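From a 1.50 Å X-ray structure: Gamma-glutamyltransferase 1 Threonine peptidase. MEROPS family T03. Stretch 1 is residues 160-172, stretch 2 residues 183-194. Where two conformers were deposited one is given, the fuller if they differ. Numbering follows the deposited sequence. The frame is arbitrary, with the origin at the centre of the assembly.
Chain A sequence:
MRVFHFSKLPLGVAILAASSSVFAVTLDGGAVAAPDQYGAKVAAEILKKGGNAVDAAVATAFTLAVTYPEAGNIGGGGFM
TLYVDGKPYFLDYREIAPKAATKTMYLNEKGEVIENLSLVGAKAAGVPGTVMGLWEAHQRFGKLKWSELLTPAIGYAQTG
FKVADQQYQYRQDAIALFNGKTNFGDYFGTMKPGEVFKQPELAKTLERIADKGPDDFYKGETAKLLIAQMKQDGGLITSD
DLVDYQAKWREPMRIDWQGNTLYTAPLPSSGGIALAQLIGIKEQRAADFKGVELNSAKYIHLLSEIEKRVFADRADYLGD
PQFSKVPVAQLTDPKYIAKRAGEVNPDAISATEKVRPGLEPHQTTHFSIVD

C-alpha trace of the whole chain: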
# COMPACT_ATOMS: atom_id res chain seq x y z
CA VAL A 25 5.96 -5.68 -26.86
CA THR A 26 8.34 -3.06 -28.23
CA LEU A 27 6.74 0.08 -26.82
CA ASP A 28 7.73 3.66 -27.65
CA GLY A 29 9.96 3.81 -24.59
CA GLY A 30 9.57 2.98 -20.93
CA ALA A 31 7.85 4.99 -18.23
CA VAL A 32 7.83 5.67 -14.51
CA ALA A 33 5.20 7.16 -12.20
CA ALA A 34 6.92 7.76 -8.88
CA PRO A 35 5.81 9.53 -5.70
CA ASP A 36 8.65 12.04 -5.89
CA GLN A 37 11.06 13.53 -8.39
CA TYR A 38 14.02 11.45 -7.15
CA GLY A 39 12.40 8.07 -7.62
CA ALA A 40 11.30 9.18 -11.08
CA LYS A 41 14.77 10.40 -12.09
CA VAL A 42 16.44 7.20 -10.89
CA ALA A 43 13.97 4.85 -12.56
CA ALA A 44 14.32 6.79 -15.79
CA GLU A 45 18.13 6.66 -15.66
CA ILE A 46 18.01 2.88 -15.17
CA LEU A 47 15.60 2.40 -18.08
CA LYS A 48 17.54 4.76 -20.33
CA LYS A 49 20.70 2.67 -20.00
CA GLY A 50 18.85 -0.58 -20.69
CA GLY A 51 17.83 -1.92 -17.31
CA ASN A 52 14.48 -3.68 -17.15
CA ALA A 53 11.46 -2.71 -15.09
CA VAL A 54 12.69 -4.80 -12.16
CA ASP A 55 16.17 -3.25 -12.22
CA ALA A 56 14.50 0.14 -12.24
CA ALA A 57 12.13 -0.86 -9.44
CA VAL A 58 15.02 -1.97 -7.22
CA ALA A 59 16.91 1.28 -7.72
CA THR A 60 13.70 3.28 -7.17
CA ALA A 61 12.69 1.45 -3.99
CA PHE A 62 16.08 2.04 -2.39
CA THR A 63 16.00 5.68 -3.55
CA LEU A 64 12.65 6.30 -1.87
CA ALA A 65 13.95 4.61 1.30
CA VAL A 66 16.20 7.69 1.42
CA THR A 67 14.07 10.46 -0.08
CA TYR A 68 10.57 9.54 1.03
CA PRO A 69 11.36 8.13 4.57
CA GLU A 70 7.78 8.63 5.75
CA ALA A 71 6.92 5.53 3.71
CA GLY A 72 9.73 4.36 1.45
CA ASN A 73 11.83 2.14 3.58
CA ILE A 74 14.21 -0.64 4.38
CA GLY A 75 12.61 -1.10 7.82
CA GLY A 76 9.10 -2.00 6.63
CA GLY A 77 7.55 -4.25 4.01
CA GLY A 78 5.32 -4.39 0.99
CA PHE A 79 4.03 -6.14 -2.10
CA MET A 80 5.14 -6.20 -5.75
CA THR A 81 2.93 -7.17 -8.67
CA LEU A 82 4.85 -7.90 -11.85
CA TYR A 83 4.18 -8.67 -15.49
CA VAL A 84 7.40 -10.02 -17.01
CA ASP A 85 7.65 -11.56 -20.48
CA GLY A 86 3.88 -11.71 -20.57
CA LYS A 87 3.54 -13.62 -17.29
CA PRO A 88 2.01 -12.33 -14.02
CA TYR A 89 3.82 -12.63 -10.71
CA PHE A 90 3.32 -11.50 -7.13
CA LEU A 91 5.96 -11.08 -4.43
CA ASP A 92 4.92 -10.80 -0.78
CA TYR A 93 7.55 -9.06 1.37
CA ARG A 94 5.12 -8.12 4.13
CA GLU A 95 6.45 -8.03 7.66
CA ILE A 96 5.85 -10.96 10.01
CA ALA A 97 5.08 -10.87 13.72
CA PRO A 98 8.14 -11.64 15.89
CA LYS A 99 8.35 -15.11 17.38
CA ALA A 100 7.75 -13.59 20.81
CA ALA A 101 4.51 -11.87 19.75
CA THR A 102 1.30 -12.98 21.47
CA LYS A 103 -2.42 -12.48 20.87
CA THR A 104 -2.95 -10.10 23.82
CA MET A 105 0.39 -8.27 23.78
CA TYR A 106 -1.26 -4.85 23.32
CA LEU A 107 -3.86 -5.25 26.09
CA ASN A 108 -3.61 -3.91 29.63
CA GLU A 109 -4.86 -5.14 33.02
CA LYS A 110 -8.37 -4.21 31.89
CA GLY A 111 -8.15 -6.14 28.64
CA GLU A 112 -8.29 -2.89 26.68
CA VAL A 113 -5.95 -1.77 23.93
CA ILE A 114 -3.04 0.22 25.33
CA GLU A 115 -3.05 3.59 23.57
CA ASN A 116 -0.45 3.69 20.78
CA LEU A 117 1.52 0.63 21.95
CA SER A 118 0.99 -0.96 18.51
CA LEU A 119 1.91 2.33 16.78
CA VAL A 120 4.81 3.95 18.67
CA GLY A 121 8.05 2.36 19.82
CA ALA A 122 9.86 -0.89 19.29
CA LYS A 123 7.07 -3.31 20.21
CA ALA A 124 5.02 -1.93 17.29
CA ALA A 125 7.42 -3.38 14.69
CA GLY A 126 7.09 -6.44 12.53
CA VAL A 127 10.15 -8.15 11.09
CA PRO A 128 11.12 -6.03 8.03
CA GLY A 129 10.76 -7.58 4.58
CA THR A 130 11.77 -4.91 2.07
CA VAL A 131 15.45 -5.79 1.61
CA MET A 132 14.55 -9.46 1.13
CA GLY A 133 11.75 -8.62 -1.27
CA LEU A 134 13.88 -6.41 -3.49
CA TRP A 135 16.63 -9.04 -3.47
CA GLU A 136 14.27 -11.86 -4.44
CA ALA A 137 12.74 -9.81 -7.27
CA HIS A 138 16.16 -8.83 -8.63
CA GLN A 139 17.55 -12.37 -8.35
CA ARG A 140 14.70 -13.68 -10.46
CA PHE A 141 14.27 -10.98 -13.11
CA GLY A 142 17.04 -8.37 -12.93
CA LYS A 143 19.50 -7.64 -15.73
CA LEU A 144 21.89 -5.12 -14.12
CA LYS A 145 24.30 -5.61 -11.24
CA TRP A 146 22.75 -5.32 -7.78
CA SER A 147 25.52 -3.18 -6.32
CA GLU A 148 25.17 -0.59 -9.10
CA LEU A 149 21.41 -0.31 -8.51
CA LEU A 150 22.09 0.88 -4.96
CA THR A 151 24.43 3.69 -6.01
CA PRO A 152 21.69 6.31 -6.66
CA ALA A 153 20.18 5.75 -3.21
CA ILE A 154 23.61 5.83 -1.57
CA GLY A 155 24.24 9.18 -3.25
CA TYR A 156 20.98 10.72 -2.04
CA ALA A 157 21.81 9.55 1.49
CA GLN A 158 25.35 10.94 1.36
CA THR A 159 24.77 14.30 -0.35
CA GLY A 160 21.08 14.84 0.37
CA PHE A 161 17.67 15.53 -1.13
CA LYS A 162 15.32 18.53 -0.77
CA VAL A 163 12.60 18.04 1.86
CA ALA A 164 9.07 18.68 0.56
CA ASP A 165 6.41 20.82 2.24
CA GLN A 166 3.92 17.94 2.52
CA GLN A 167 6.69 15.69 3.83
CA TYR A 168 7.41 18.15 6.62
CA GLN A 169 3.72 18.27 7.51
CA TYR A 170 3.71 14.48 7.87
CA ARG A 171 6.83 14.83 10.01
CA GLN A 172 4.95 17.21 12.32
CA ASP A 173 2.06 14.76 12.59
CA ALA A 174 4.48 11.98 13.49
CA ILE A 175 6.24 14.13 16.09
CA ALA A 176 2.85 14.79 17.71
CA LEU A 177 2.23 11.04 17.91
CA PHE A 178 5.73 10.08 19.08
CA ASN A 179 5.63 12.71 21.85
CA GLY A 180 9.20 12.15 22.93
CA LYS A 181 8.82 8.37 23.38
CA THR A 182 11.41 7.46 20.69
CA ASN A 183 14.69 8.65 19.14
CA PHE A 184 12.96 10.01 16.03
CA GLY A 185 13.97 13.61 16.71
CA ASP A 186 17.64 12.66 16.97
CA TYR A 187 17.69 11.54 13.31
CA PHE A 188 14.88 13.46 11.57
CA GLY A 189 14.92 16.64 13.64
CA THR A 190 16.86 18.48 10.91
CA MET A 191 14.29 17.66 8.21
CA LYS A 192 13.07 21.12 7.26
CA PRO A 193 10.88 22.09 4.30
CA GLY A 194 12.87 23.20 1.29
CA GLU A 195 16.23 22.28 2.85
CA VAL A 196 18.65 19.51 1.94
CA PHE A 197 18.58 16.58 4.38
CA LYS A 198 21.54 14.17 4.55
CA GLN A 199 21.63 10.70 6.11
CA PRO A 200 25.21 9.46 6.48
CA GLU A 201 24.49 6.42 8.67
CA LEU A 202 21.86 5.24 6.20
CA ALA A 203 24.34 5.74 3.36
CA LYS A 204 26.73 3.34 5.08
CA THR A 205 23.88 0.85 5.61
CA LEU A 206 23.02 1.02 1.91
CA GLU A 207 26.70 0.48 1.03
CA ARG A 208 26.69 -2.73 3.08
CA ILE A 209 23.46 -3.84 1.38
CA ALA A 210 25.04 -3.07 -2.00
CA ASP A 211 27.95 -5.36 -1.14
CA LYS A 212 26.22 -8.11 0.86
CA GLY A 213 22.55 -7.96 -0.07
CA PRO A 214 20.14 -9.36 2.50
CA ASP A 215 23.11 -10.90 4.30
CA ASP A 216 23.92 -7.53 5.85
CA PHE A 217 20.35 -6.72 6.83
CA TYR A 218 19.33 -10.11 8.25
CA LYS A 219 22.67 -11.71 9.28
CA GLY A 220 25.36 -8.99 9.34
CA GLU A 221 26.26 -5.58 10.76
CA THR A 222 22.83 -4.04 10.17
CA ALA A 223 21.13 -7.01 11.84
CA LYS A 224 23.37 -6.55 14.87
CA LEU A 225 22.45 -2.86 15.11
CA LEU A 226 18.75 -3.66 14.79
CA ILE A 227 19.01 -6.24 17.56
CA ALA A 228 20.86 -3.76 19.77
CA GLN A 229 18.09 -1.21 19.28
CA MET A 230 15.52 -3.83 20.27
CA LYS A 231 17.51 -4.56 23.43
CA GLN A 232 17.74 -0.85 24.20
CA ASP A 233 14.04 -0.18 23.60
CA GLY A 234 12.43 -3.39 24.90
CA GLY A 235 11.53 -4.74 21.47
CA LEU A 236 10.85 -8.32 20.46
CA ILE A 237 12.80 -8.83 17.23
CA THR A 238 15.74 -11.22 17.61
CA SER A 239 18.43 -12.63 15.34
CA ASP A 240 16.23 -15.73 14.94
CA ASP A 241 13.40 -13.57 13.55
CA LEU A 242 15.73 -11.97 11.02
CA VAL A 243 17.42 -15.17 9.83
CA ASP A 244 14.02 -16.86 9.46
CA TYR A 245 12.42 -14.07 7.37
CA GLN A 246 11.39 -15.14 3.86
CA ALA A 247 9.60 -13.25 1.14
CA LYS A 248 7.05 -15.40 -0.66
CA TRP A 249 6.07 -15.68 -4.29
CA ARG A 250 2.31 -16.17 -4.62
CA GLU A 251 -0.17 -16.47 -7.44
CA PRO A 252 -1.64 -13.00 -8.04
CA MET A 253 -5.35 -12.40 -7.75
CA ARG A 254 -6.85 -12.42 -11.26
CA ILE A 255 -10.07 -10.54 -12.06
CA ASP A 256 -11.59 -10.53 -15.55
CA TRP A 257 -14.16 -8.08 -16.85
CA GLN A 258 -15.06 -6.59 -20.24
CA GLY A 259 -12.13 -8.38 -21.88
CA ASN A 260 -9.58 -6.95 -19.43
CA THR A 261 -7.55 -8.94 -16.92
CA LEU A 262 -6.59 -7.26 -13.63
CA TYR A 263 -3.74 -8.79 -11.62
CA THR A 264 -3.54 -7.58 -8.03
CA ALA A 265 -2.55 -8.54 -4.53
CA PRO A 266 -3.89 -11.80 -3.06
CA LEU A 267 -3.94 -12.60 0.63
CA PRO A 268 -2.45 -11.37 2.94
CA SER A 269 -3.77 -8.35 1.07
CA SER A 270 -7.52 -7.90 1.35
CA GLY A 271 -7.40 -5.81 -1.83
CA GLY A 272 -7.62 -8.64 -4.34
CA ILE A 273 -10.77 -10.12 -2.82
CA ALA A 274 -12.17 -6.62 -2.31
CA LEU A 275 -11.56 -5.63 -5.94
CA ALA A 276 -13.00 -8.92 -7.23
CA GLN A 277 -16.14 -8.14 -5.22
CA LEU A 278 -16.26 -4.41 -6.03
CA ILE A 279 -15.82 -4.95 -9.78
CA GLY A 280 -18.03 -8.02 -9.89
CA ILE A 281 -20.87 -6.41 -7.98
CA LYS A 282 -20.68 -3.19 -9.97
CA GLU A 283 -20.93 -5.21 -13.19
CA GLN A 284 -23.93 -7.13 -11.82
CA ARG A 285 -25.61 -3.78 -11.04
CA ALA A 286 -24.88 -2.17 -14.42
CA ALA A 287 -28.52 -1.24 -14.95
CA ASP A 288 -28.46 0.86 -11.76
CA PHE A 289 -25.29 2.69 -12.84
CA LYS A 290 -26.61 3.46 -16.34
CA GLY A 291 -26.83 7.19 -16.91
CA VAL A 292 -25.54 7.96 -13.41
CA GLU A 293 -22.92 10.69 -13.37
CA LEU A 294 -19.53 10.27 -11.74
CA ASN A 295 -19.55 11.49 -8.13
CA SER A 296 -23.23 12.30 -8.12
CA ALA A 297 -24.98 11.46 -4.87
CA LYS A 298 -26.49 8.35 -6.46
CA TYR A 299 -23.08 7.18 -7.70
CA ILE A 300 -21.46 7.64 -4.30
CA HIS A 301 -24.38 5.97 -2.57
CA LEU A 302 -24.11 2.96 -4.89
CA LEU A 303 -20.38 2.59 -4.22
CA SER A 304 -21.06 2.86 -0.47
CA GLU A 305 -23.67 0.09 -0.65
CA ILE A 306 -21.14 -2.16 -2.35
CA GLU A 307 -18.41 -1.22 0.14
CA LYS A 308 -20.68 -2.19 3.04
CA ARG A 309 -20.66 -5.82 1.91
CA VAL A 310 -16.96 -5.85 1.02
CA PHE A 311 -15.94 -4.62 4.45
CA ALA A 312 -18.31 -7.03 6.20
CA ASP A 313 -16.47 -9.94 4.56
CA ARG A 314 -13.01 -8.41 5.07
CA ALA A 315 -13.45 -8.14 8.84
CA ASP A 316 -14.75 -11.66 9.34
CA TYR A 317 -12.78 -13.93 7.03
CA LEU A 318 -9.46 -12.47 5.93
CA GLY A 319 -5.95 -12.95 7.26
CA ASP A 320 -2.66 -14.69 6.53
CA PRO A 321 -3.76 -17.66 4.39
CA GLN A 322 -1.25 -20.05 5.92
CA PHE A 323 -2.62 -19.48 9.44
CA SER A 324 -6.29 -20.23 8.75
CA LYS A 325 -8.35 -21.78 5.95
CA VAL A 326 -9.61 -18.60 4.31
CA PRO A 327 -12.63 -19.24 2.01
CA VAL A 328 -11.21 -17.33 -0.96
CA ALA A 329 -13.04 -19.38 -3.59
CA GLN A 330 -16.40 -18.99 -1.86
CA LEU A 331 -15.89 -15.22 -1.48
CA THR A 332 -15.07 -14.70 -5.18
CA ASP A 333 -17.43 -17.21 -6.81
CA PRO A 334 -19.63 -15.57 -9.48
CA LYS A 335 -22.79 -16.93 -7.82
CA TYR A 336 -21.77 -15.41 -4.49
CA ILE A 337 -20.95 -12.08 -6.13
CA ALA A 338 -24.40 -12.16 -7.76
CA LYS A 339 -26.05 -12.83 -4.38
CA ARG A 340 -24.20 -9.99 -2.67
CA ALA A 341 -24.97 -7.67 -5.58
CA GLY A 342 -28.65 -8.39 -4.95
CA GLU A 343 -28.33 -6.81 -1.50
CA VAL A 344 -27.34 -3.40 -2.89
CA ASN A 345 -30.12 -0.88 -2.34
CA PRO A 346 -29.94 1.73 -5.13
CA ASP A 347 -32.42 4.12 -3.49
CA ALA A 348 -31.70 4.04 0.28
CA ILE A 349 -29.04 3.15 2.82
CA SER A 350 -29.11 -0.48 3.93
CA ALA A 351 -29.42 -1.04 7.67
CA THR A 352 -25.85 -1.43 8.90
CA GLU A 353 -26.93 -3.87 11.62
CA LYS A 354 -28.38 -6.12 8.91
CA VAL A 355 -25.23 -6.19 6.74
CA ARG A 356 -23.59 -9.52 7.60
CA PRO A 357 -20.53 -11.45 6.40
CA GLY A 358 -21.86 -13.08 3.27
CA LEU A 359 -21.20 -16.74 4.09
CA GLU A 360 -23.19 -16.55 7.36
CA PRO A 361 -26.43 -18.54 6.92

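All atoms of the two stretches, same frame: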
# COMPACT_ATOMS: atom_id res chain seq x y z
N GLY A 160 22.33 14.28 -0.09
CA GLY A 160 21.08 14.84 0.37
C GLY A 160 20.02 14.90 -0.72
O GLY A 160 20.26 14.65 -1.90
N PHE A 161 18.80 15.21 -0.26
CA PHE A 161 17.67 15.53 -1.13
C PHE A 161 16.91 16.68 -0.46
O PHE A 161 17.08 16.95 0.73
CB PHE A 161 16.73 14.33 -1.31
CG PHE A 161 15.96 13.99 -0.07
CD1 PHE A 161 16.54 13.22 0.92
CD2 PHE A 161 14.68 14.47 0.11
CE1 PHE A 161 15.84 12.92 2.06
CE2 PHE A 161 13.99 14.19 1.25
CZ PHE A 161 14.57 13.42 2.23
N LYS A 162 16.08 17.37 -1.24
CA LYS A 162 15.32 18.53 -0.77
C LYS A 162 14.00 18.08 -0.16
O LYS A 162 13.18 17.44 -0.83
CB LYS A 162 15.10 19.50 -1.93
CG LYS A 162 14.38 20.77 -1.58
CD LYS A 162 14.35 21.75 -2.76
CE LYS A 162 13.78 23.10 -2.34
NZ LYS A 162 13.19 23.85 -3.48
N VAL A 163 13.81 18.41 1.12
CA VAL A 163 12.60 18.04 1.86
C VAL A 163 11.40 18.82 1.31
O VAL A 163 11.46 20.03 1.10
CB VAL A 163 12.80 18.31 3.36
CG1 VAL A 163 11.49 18.15 4.13
CG2 VAL A 163 13.84 17.35 3.91
N ALA A 164 10.30 18.11 1.08
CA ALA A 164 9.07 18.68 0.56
C ALA A 164 8.18 19.26 1.66
O ALA A 164 8.24 18.85 2.82
CB ALA A 164 8.30 17.58 -0.19
N ASP A 165 7.32 20.22 1.27
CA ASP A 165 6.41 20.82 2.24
C ASP A 165 5.47 19.77 2.84
O ASP A 165 5.25 19.73 4.05
CB ASP A 165 5.59 21.94 1.60
CG ASP A 165 6.41 23.19 1.29
OD1 ASP A 165 7.58 23.29 1.72
OD2 ASP A 165 5.87 24.09 0.62
N GLN A 166 4.86 18.93 1.99
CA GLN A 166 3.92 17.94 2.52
C GLN A 166 4.64 16.93 3.39
O GLN A 166 4.09 16.46 4.39
CB GLN A 166 3.21 17.20 1.36
N GLN A 167 5.89 16.61 3.04
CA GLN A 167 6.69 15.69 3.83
C GLN A 167 6.94 16.24 5.22
O GLN A 167 6.87 15.51 6.23
CB GLN A 167 8.01 15.51 3.08
CG GLN A 167 8.98 14.56 3.69
CD GLN A 167 10.15 14.32 2.77
OE1 GLN A 167 10.69 15.27 2.19
NE2 GLN A 167 10.47 13.06 2.53
N TYR A 168 7.23 17.53 5.32
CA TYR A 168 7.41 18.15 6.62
C TYR A 168 6.12 18.12 7.43
O TYR A 168 6.15 17.90 8.65
CB TYR A 168 7.91 19.58 6.44
CG TYR A 168 8.13 20.32 7.74
CD1 TYR A 168 9.18 19.96 8.59
CD2 TYR A 168 7.29 21.33 8.13
CE1 TYR A 168 9.39 20.65 9.77
CE2 TYR A 168 7.50 22.02 9.33
CZ TYR A 168 8.56 21.65 10.12
OH TYR A 168 8.78 22.33 11.31
N GLN A 169 4.98 18.37 6.79
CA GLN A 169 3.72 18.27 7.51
C GLN A 169 3.48 16.88 8.08
O GLN A 169 3.01 16.74 9.21
CB GLN A 169 2.56 18.71 6.61
CG GLN A 169 2.63 20.18 6.22
CD GLN A 169 2.65 21.11 7.43
OE1 GLN A 169 1.90 20.93 8.40
NE2 GLN A 169 3.54 22.09 7.40
N TYR A 170 3.79 15.83 7.31
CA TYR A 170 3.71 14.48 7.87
C TYR A 170 4.68 14.30 9.02
O TYR A 170 4.36 13.63 10.01
CB TYR A 170 3.94 13.43 6.80
CG TYR A 170 2.92 13.52 5.69
CD1 TYR A 170 1.59 13.77 5.98
CD2 TYR A 170 3.29 13.37 4.37
CE1 TYR A 170 0.64 13.87 4.98
CE2 TYR A 170 2.34 13.47 3.35
CZ TYR A 170 1.03 13.71 3.67
OH TYR A 170 0.09 13.81 2.66
N ARG A 171 5.88 14.88 8.91
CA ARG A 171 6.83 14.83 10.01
C ARG A 171 6.24 15.43 11.28
O ARG A 171 6.38 14.86 12.37
CB ARG A 171 8.14 15.53 9.63
CG ARG A 171 9.31 15.17 10.55
CD ARG A 171 10.36 16.23 10.63
NE ARG A 171 9.93 17.35 11.46
CZ ARG A 171 10.74 18.18 12.09
NH1 ARG A 171 12.05 18.03 12.00
NH2 ARG A 171 10.24 19.15 12.85
N GLN A 172 5.53 16.56 11.16
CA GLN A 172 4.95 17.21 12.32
C GLN A 172 3.87 16.33 12.94
O GLN A 172 3.74 16.27 14.16
CB GLN A 172 4.37 18.57 11.93
CG GLN A 172 5.41 19.54 11.39
CD GLN A 172 6.59 19.68 12.32
OE1 GLN A 172 7.57 18.96 12.20
NE2 GLN A 172 6.50 20.62 13.26
N ASN A 183 13.52 7.89 19.57
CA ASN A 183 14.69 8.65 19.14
C ASN A 183 14.49 9.34 17.80
O ASN A 183 15.47 9.79 17.19
CB ASN A 183 15.92 7.74 19.12
CG ASN A 183 15.81 6.62 18.11
OD1 ASN A 183 14.75 6.40 17.52
ND2 ASN A 183 16.89 5.89 17.92
N PHE A 184 13.24 9.45 17.34
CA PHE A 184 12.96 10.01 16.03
C PHE A 184 13.60 11.37 15.83
O PHE A 184 14.21 11.64 14.79
CB PHE A 184 11.44 10.14 15.87
CG PHE A 184 11.01 10.69 14.55
CD1 PHE A 184 11.16 9.95 13.39
CD2 PHE A 184 10.42 11.95 14.46
CE1 PHE A 184 10.74 10.44 12.16
CE2 PHE A 184 10.00 12.44 13.23
CZ PHE A 184 10.16 11.69 12.09
N GLY A 185 13.46 12.25 16.83
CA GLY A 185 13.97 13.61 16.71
C GLY A 185 15.47 13.69 16.60
O GLY A 185 15.99 14.69 16.08
N ASP A 186 16.19 12.67 17.06
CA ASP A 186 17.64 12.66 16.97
C ASP A 186 18.14 12.40 15.56
O ASP A 186 19.30 12.69 15.27
CB ASP A 186 18.19 11.56 17.88
CG ASP A 186 18.05 11.89 19.35
OD1 ASP A 186 18.03 13.09 19.71
OD2 ASP A 186 17.96 10.93 20.14
N TYR A 187 17.30 11.83 14.68
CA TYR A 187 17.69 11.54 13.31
C TYR A 187 16.95 12.36 12.28
O TYR A 187 17.51 12.64 11.23
CB TYR A 187 17.47 10.05 12.99
CG TYR A 187 18.54 9.21 13.64
CD1 TYR A 187 18.40 8.76 14.94
CD2 TYR A 187 19.70 8.89 12.95
CE1 TYR A 187 19.40 8.01 15.53
CE2 TYR A 187 20.69 8.13 13.53
CZ TYR A 187 20.53 7.69 14.82
OH TYR A 187 21.53 6.94 15.39
N PHE A 188 15.70 12.74 12.54
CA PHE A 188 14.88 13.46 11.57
C PHE A 188 14.56 14.87 12.03
O PHE A 188 13.81 15.59 11.36
CB PHE A 188 13.64 12.63 11.25
CG PHE A 188 13.97 11.39 10.50
CD1 PHE A 188 14.35 10.24 11.16
CD2 PHE A 188 14.00 11.39 9.11
CE1 PHE A 188 14.70 9.10 10.46
CE2 PHE A 188 14.36 10.26 8.42
CZ PHE A 188 14.72 9.11 9.08
N GLY A 189 15.17 15.30 13.14
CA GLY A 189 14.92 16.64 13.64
C GLY A 189 15.34 17.73 12.67
O GLY A 189 14.72 18.79 12.63
N THR A 190 16.37 17.48 11.86
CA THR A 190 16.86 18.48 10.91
C THR A 190 16.12 18.49 9.57
O THR A 190 16.45 19.31 8.71
CB THR A 190 18.37 18.33 10.70
OG1 THR A 190 18.67 17.08 10.09
CG2 THR A 190 19.09 18.44 12.02
N MET A 191 15.16 17.59 9.36
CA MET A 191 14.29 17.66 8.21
C MET A 191 13.50 18.95 8.26
O MET A 191 12.68 19.16 9.15
CB MET A 191 13.32 16.50 8.26
CG MET A 191 13.82 15.24 7.65
SD MET A 191 12.40 14.19 7.54
CE MET A 191 12.33 13.90 5.74
N LYS A 192 13.73 19.83 7.29
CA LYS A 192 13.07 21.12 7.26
C LYS A 192 12.62 21.40 5.83
O LYS A 192 13.36 21.11 4.88
CB LYS A 192 13.98 22.24 7.76
CG LYS A 192 14.16 22.23 9.26
CD LYS A 192 15.33 23.10 9.68
N PRO A 193 11.43 21.96 5.65
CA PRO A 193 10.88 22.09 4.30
C PRO A 193 11.76 22.98 3.44
O PRO A 193 12.16 24.08 3.84
CB PRO A 193 9.49 22.71 4.55
CG PRO A 193 9.61 23.39 5.85
CD PRO A 193 10.55 22.56 6.67
N GLY A 194 12.05 22.49 2.24
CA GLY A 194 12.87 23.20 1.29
C GLY A 194 14.36 23.03 1.47
O GLY A 194 15.12 23.50 0.61

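Stretch 1 leaves a short strand at Phe161 and Lys162, passes through Val163, and enters a helix at Asp165, with Ala164 at the N-cap position. Stretch 2 begins with a weakly bonded helix around 184-188, reverses in a type I turn from Phe188 to Met191, and then runs past the start of the first helix. The nearest CA atoms are those of Val163 and Pro193, 5.0 Å apart, and Gly194 N donates a hydrogen bond to Val163 O (2.8 Å). Gly194 adopts a positive phi at which a CB would be jammed against the preceding carbonyl oxygen, so glycine suits this position.

Arg171 anchors the turn. Its NH1 donates to Phe188 O (3.1 Å) and Gly189 O (2.8 Å), both near the guanidinium plane, while its NE and NH2 bind Gln172 OE1 and so brace the group. The aliphatic part of Arg171 also packs, with CG 3.9 Å from Phe184 CE2 at the ring edge.

Met191 is buried and points toward stretch 1; its CE lies 4.2 Å from both Phe161 CZ and Val163 CG2, and 3.7 Å from Gln167 CD. Gln167 OE1 meanwhile accepts from Ala164 N. Nearby, Pro193 CD sits over the Tyr168 ring, 3.5 Å from its centroid, a CH-pi contact suited to the flat aromatic face. Together the stretches bury 630 Å².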